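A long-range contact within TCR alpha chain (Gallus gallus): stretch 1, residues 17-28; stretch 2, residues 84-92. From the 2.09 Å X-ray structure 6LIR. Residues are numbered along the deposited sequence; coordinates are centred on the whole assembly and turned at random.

Stretch 1, residues 17-28: NITCSHPSIQAY
Stretch 2 84-92: VYYCAVRGS

The sole direct hydrogen bond between these stretches is remarkably short: Tyr-28 N donates to Arg-90 O at 2.5 Å, with an N-H...O angle of 154°. The same carbonyl receives a CA-H...O contact, Ala-27 CA lying 3.3 Å from Arg-90 O. The backbones meet here, Ala-27 CA and Gly-91 CA being 4.7 Å apart; a water lies within hydrogen-bonding distance of both Gln-26 O (3.0 Å) and Gly-91 O (2.9 Å). Tyr-28 (t) places CB 3.6 Å from Ser-92 CA, while its ring end leads away.

The stretches run in the same direction. Farther back, strands 17-21 and 84-90 separate, with 6.5 Å between Cys-20 CA and Cys-87 CA and 8.0 Å between Ile-18 CA and Tyr-85 CA. Side chains fill this gap. Cys-20 (chi1 t) and Cys-87 (p) form a buried disulfide, SG to SG 2.1 Å, chi3 70°. Ile-18 (m, t) extends CD1 to 3.8 Å from CG of Tyr-85 (m), an off-centre CH-pi contact.

A type I turn runs from His-22 to Ile-25, closed by Ile-25 N to His-22 O (3.0 Å). His-22 (p, chi2 97°) donates from ND1 to Ile-25 O (2.9 Å), and one ring face lies against Val-89 CG1, 3.8 Å from the centroid. Branched Val-89 (m), the most covered residue of the 527 Å² buried, also places CG2 4.0 Å from Ile-25 CG2; the small methyl of Ala-27 points sideways, its CB 4.3 Å from Val-89 CB.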

# COMPACT_ATOMS: atom_id res chain seq x y z
N ASN A 17 -10.87 -1.20 -18.62
CA ASN A 17 -12.17 -1.58 -18.08
C ASN A 17 -11.97 -2.52 -16.90
O ASN A 17 -11.22 -3.50 -16.99
CB ASN A 17 -13.01 -2.26 -19.16
CG ASN A 17 -14.49 -2.25 -18.84
OD1 ASN A 17 -15.04 -1.23 -18.44
ND2 ASN A 17 -15.14 -3.39 -19.02
N ILE A 18 -12.65 -2.24 -15.79
CA ILE A 18 -12.60 -3.09 -14.61
C ILE A 18 -14.01 -3.63 -14.40
O ILE A 18 -14.95 -2.86 -14.15
CB ILE A 18 -12.09 -2.34 -13.37
CG1 ILE A 18 -10.73 -1.70 -13.66
CG2 ILE A 18 -11.98 -3.28 -12.17
CD1 ILE A 18 -10.11 -1.04 -12.45
N THR A 19 -14.17 -4.95 -14.53
CA THR A 19 -15.47 -5.59 -14.48
C THR A 19 -15.84 -5.99 -13.05
O THR A 19 -15.00 -6.09 -12.16
CB THR A 19 -15.51 -6.83 -15.37
OG1 THR A 19 -14.56 -7.79 -14.90
CG2 THR A 19 -15.19 -6.47 -16.82
N CYS A 20 -17.12 -6.29 -12.87
CA CYS A 20 -17.65 -6.75 -11.60
C CYS A 20 -18.90 -7.56 -11.91
O CYS A 20 -19.82 -7.04 -12.55
CB CYS A 20 -17.97 -5.59 -10.65
SG CYS A 20 -18.79 -6.06 -9.11
N SER A 21 -18.91 -8.83 -11.51
CA SER A 21 -19.96 -9.77 -11.86
C SER A 21 -20.57 -10.35 -10.58
O SER A 21 -19.84 -10.84 -9.72
CB SER A 21 -19.40 -10.89 -12.74
OG SER A 21 -20.29 -11.99 -12.81
N HIS A 22 -21.89 -10.26 -10.47
CA HIS A 22 -22.63 -10.81 -9.32
C HIS A 22 -23.93 -11.43 -9.82
O HIS A 22 -25.02 -10.87 -9.63
CB HIS A 22 -22.89 -9.72 -8.28
CG HIS A 22 -23.26 -8.39 -8.86
ND1 HIS A 22 -24.57 -7.97 -8.99
CD2 HIS A 22 -22.49 -7.38 -9.33
CE1 HIS A 22 -24.59 -6.76 -9.53
NE2 HIS A 22 -23.34 -6.38 -9.75
N PRO A 23 -23.85 -12.60 -10.44
CA PRO A 23 -25.06 -13.21 -11.04
C PRO A 23 -26.17 -13.46 -10.04
O PRO A 23 -27.35 -13.41 -10.40
CB PRO A 23 -24.53 -14.52 -11.65
CG PRO A 23 -23.07 -14.31 -11.81
CD PRO A 23 -22.65 -13.43 -10.67
N SER A 24 -25.84 -13.74 -8.78
CA SER A 24 -26.83 -14.07 -7.77
C SER A 24 -27.42 -12.84 -7.09
O SER A 24 -28.25 -13.00 -6.19
CB SER A 24 -26.21 -14.99 -6.72
OG SER A 24 -25.64 -14.22 -5.67
N ILE A 25 -27.01 -11.64 -7.47
CA ILE A 25 -27.50 -10.42 -6.84
C ILE A 25 -27.98 -9.48 -7.93
O ILE A 25 -27.21 -9.12 -8.83
CB ILE A 25 -26.42 -9.74 -5.98
CG1 ILE A 25 -25.86 -10.71 -4.94
CG2 ILE A 25 -26.99 -8.49 -5.30
CD1 ILE A 25 -24.82 -10.10 -4.02
N GLN A 26 -29.24 -9.07 -7.84
CA GLN A 26 -29.81 -8.09 -8.76
C GLN A 26 -29.75 -6.76 -8.03
O GLN A 26 -30.58 -6.47 -7.17
CB GLN A 26 -31.24 -8.47 -9.15
CG GLN A 26 -31.85 -7.56 -10.20
CD GLN A 26 -32.91 -8.25 -11.04
OE1 GLN A 26 -33.95 -8.66 -10.52
NE2 GLN A 26 -32.64 -8.40 -12.34
N ALA A 27 -28.72 -5.98 -8.36
CA ALA A 27 -28.34 -4.83 -7.56
C ALA A 27 -29.45 -3.79 -7.47
O ALA A 27 -30.05 -3.42 -8.49
CB ALA A 27 -27.07 -4.19 -8.12
N TYR A 28 -29.71 -3.32 -6.26
CA TYR A 28 -30.50 -2.11 -6.09
C TYR A 28 -29.64 -0.88 -6.36
O TYR A 28 -30.10 0.10 -6.96
CB TYR A 28 -31.10 -2.04 -4.68
CG TYR A 28 -31.80 -0.73 -4.39
CD1 TYR A 28 -33.12 -0.53 -4.76
CD2 TYR A 28 -31.13 0.31 -3.74
CE1 TYR A 28 -33.77 0.67 -4.50
CE2 TYR A 28 -31.77 1.51 -3.47
CZ TYR A 28 -33.08 1.69 -3.85
OH TYR A 28 -33.72 2.88 -3.59
N VAL A 84 -6.26 -0.66 -5.73
CA VAL A 84 -7.15 -1.80 -5.71
C VAL A 84 -8.57 -1.25 -5.79
O VAL A 84 -8.98 -0.46 -4.93
CB VAL A 84 -6.96 -2.65 -4.45
CG1 VAL A 84 -7.98 -3.79 -4.41
CG2 VAL A 84 -5.54 -3.20 -4.40
N TYR A 85 -9.28 -1.62 -6.85
CA TYR A 85 -10.61 -1.10 -7.12
C TYR A 85 -11.66 -2.11 -6.69
O TYR A 85 -11.62 -3.27 -7.11
CB TYR A 85 -10.75 -0.76 -8.60
CG TYR A 85 -9.99 0.49 -9.00
CD1 TYR A 85 -8.61 0.44 -9.22
CD2 TYR A 85 -10.63 1.70 -9.14
CE1 TYR A 85 -7.91 1.58 -9.58
CE2 TYR A 85 -9.94 2.84 -9.50
CZ TYR A 85 -8.58 2.77 -9.72
OH TYR A 85 -7.91 3.91 -10.07
N TYR A 86 -12.58 -1.67 -5.84
CA TYR A 86 -13.62 -2.52 -5.28
C TYR A 86 -14.99 -2.10 -5.80
O TYR A 86 -15.32 -0.91 -5.81
CB TYR A 86 -13.65 -2.42 -3.75
CG TYR A 86 -12.52 -3.12 -3.02
CD1 TYR A 86 -12.56 -4.49 -2.78
CD2 TYR A 86 -11.43 -2.40 -2.55
CE1 TYR A 86 -11.54 -5.12 -2.11
CE2 TYR A 86 -10.40 -3.02 -1.88
CZ TYR A 86 -10.46 -4.39 -1.66
OH TYR A 86 -9.43 -5.01 -0.99
N CYS A 87 -15.79 -3.08 -6.19
CA CYS A 87 -17.21 -2.84 -6.41
C CYS A 87 -17.96 -3.34 -5.18
O CYS A 87 -17.54 -4.28 -4.51
CB CYS A 87 -17.73 -3.54 -7.67
SG CYS A 87 -17.58 -5.34 -7.62
N ALA A 88 -19.05 -2.66 -4.87
CA ALA A 88 -19.90 -3.01 -3.74
C ALA A 88 -21.35 -2.86 -4.18
O ALA A 88 -21.72 -1.81 -4.70
CB ALA A 88 -19.61 -2.13 -2.52
N VAL A 89 -22.14 -3.91 -3.99
CA VAL A 89 -23.51 -3.92 -4.49
C VAL A 89 -24.47 -4.16 -3.34
O VAL A 89 -24.13 -4.76 -2.32
CB VAL A 89 -23.71 -4.99 -5.59
CG1 VAL A 89 -22.66 -4.83 -6.69
CG2 VAL A 89 -23.64 -6.39 -5.00
N ARG A 90 -25.70 -3.69 -3.52
CA ARG A 90 -26.77 -3.86 -2.56
C ARG A 90 -27.95 -4.51 -3.26
O ARG A 90 -28.37 -4.05 -4.33
CB ARG A 90 -27.19 -2.53 -1.92
CG ARG A 90 -27.16 -2.55 -0.41
CD ARG A 90 -27.73 -1.27 0.18
NE ARG A 90 -26.85 -0.13 -0.07
CZ ARG A 90 -25.84 0.22 0.73
NH1 ARG A 90 -25.09 1.27 0.42
NH2 ARG A 90 -25.58 -0.48 1.82
N GLY A 91 -28.47 -5.59 -2.67
CA GLY A 91 -29.60 -6.29 -3.25
C GLY A 91 -30.90 -5.53 -3.09
O GLY A 91 -31.84 -5.72 -3.86
N SER A 92 -30.97 -4.66 -2.08
CA SER A 92 -32.17 -3.89 -1.78
C SER A 92 -31.74 -2.60 -1.10
O SER A 92 -30.59 -2.45 -0.68
CB SER A 92 -33.12 -4.67 -0.87
OG SER A 92 -32.84 -4.39 0.49
O HOH W 1 -32.71 -7.81 -5.63